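Hypothetical protein AGR_pAT_315 (Agrobacterium tumefaciens str. C58, PDB 1VQY) is of unknown function, a NIPSNAP family protein with the ferredoxin-like fold of the dimeric alpha-beta barrel superfamily. Local coordinates at residues B[39-44]-B[86-91]. Numbering follows the deposited sequence.
Sequences IAIQAP and QRWQAF
Ile41 carries most of the apolar packing between segments 39-44 and 86-91, sending its branches to three residues of the facing helix. CD1 lies 3.8 Å from Arg87 CB and also reaches Phe91 CB, while CG2, anti to the backbone N, meets Trp88 CE3 at 4.0 Å. The 110 Å² of Ile41 buried here is the largest share of any residue in the two segments. Trp88 is also met by Gln42, whose extended chain runs obliquely past the six-membered ring: CB approaches CZ3, and NE2 comes within 3.3 Å of Trp88 CH2. The amide and ring planes are 40° apart, an oblique approach that is neither a parallel stack nor a T-shaped one.

The polar link is indirect. Arg87 slides past Ile41 in the opposite direction; its chain bends at chi3, and Ile41 CG1 lies 4.1 Å above the plane of the guanidinium, over the centre. One water bridges the helices, donating to Ile41 O at 2.7 Å and accepting from Arg87 NH2 at 2.9 Å. A long, weak ion pair with Asp85 gives NH2 a second partner; Asp85 also accepts a hydrogen bond from Trp88 N at the start of the helix.

The axes of the two short segments, on helices 27-46 and 86-96, come within 9.9 Å, their N-to-C directions 130° apart. This is helix-helix packing within the ferredoxin-like alpha/beta fold, with sheet order 2-3-1-4. Leu82 of helix 72-84 touches both Gln42 and Trp88, Phe91 packs on Leu33 and Glu37 of helix 27-46, and Gln42 reaches Trp67 on strand 62-69 of the antiparallel sheet.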
loop_
_atom_site.group_PDB
_atom_site.type_symbol
_atom_site.label_atom_id
_atom_site.label_comp_id
_atom_site.label_asym_id
_atom_site.label_seq_id
_atom_site.Cartn_x
_atom_site.Cartn_y
_atom_site.Cartn_z
ATOM N N ILE B 39 -29.869 4.849 4.194
ATOM C CA ILE B 39 -29.993 5.405 2.853
ATOM C C ILE B 39 -31.276 6.255 2.709
ATOM O O ILE B 39 -31.310 7.223 1.932
ATOM C CB ILE B 39 -29.873 4.274 1.772
ATOM C CG1 ILE B 39 -29.106 4.764 0.537
ATOM C CG2 ILE B 39 -31.273 3.691 1.381
ATOM C CD1 ILE B 39 -27.752 5.347 0.816
ATOM N N ALA B 40 -32.305 5.926 3.491
ATOM C CA ALA B 40 -33.538 6.719 3.535
ATOM C C ALA B 40 -33.345 8.111 4.171
ATOM O O ALA B 40 -34.074 9.056 3.847
ATOM C CB ALA B 40 -34.658 5.945 4.258
ATOM N N ILE B 41 -32.371 8.222 5.072
ATOM C CA ILE B 41 -31.973 9.506 5.657
ATOM C C ILE B 41 -30.984 10.229 4.765
ATOM O O ILE B 41 -31.178 11.373 4.394
ATOM C CB ILE B 41 -31.280 9.302 7.016
ATOM C CG1 ILE B 41 -32.213 8.580 7.985
ATOM C CG2 ILE B 41 -30.827 10.655 7.601
ATOM C CD1 ILE B 41 -31.523 7.974 9.180
ATOM N N GLN B 42 -29.912 9.515 4.439
ATOM C CA GLN B 42 -28.757 10.018 3.706
ATOM C C GLN B 42 -29.094 10.603 2.318
ATOM O O GLN B 42 -28.708 11.735 2.010
ATOM C CB GLN B 42 -27.743 8.853 3.573
ATOM C CG GLN B 42 -26.311 9.246 3.278
ATOM C CD GLN B 42 -25.326 8.080 3.417
ATOM O OE1 GLN B 42 -25.661 6.924 3.145
ATOM N NE2 GLN B 42 -24.100 8.387 3.845
ATOM N N ALA B 43 -29.815 9.847 1.486
ATOM C CA ALA B 43 -29.932 10.187 0.048
ATOM C C ALA B 43 -30.696 11.482 -0.246
ATOM O O ALA B 43 -30.212 12.312 -1.017
ATOM C CB ALA B 43 -30.513 9.016 -0.765
ATOM N N PRO B 44 -31.882 11.665 0.362
ATOM C CA PRO B 44 -32.628 12.898 0.168
ATOM C C PRO B 44 -31.832 14.169 0.464
ATOM O O PRO B 44 -32.072 15.211 -0.179
ATOM C CB PRO B 44 -33.782 12.757 1.167
ATOM C CG PRO B 44 -33.973 11.298 1.302
ATOM C CD PRO B 44 -32.606 10.731 1.249
ATOM N N GLN B 86 -30.840 14.800 13.047
ATOM C CA GLN B 86 -31.012 14.092 14.306
ATOM C C GLN B 86 -31.089 12.588 14.146
ATOM O O GLN B 86 -30.472 11.865 14.914
ATOM C CB GLN B 86 -32.268 14.577 14.981
ATOM C CG GLN B 86 -32.386 14.147 16.408
ATOM C CD GLN B 86 -33.009 15.227 17.246
ATOM O OE1 GLN B 86 -34.225 15.424 17.218
ATOM N NE2 GLN B 86 -32.175 15.959 17.977
ATOM N N ARG B 87 -31.842 12.125 13.150
ATOM C CA ARG B 87 -31.901 10.700 12.826
ATOM C C ARG B 87 -30.518 10.166 12.442
ATOM O O ARG B 87 -30.130 9.084 12.871
ATOM C CB ARG B 87 -32.892 10.442 11.679
ATOM C CG ARG B 87 -34.374 10.800 11.968
ATOM C CD ARG B 87 -35.212 10.758 10.682
ATOM N NE ARG B 87 -34.693 11.691 9.677
ATOM C CZ ARG B 87 -34.965 11.654 8.363
ATOM N NH1 ARG B 87 -35.771 10.716 7.850
ATOM N NH2 ARG B 87 -34.422 12.567 7.548
ATOM N N TRP B 88 -29.774 10.934 11.644
ATOM C CA TRP B 88 -28.412 10.555 11.279
ATOM C C TRP B 88 -27.512 10.440 12.511
ATOM O O TRP B 88 -26.726 9.504 12.623
ATOM C CB TRP B 88 -27.805 11.541 10.262
ATOM C CG TRP B 88 -26.509 11.085 9.673
ATOM C CD1 TRP B 88 -25.281 11.599 9.930
ATOM C CD2 TRP B 88 -26.307 10.013 8.736
ATOM N NE1 TRP B 88 -24.314 10.921 9.205
ATOM C CE2 TRP B 88 -24.917 9.946 8.466
ATOM C CE3 TRP B 88 -27.162 9.112 8.091
ATOM C CZ2 TRP B 88 -24.366 9.013 7.596
ATOM C CZ3 TRP B 88 -26.607 8.184 7.211
ATOM C CH2 TRP B 88 -25.227 8.137 6.981
ATOM N N GLN B 89 -27.632 11.381 13.437
ATOM C CA GLN B 89 -26.758 11.390 14.607
ATOM C C GLN B 89 -26.929 10.130 15.437
ATOM O O GLN B 89 -25.950 9.602 15.990
ATOM C CB GLN B 89 -27.007 12.635 15.450
ATOM C CG GLN B 89 -26.377 13.884 14.822
ATOM C CD GLN B 89 -26.724 15.159 15.568
ATOM O OE1 GLN B 89 -27.491 15.137 16.541
ATOM N NE2 GLN B 89 -26.159 16.284 15.116
ATOM N N ALA B 90 -28.170 9.646 15.500
ATOM C CA ALA B 90 -28.482 8.385 16.162
ATOM C C ALA B 90 -28.074 7.156 15.317
ATOM O O ALA B 90 -27.828 6.079 15.862
ATOM C CB ALA B 90 -29.983 8.337 16.506
ATOM N N PHE B 91 -27.991 7.324 13.998
ATOM C CA PHE B 91 -27.713 6.207 13.075
ATOM C C PHE B 91 -26.224 5.942 12.807
ATOM O O PHE B 91 -25.782 4.773 12.726
ATOM C CB PHE B 91 -28.420 6.417 11.720
ATOM C CG PHE B 91 -28.000 5.429 10.676
ATOM C CD1 PHE B 91 -28.579 4.177 10.623
ATOM C CD2 PHE B 91 -26.974 5.734 9.772
ATOM C CE1 PHE B 91 -28.160 3.242 9.671
ATOM C CE2 PHE B 91 -26.558 4.807 8.812
ATOM C CZ PHE B 91 -27.151 3.559 8.764
HETATM O O HOH W 1 -33.562 12.467 4.796
#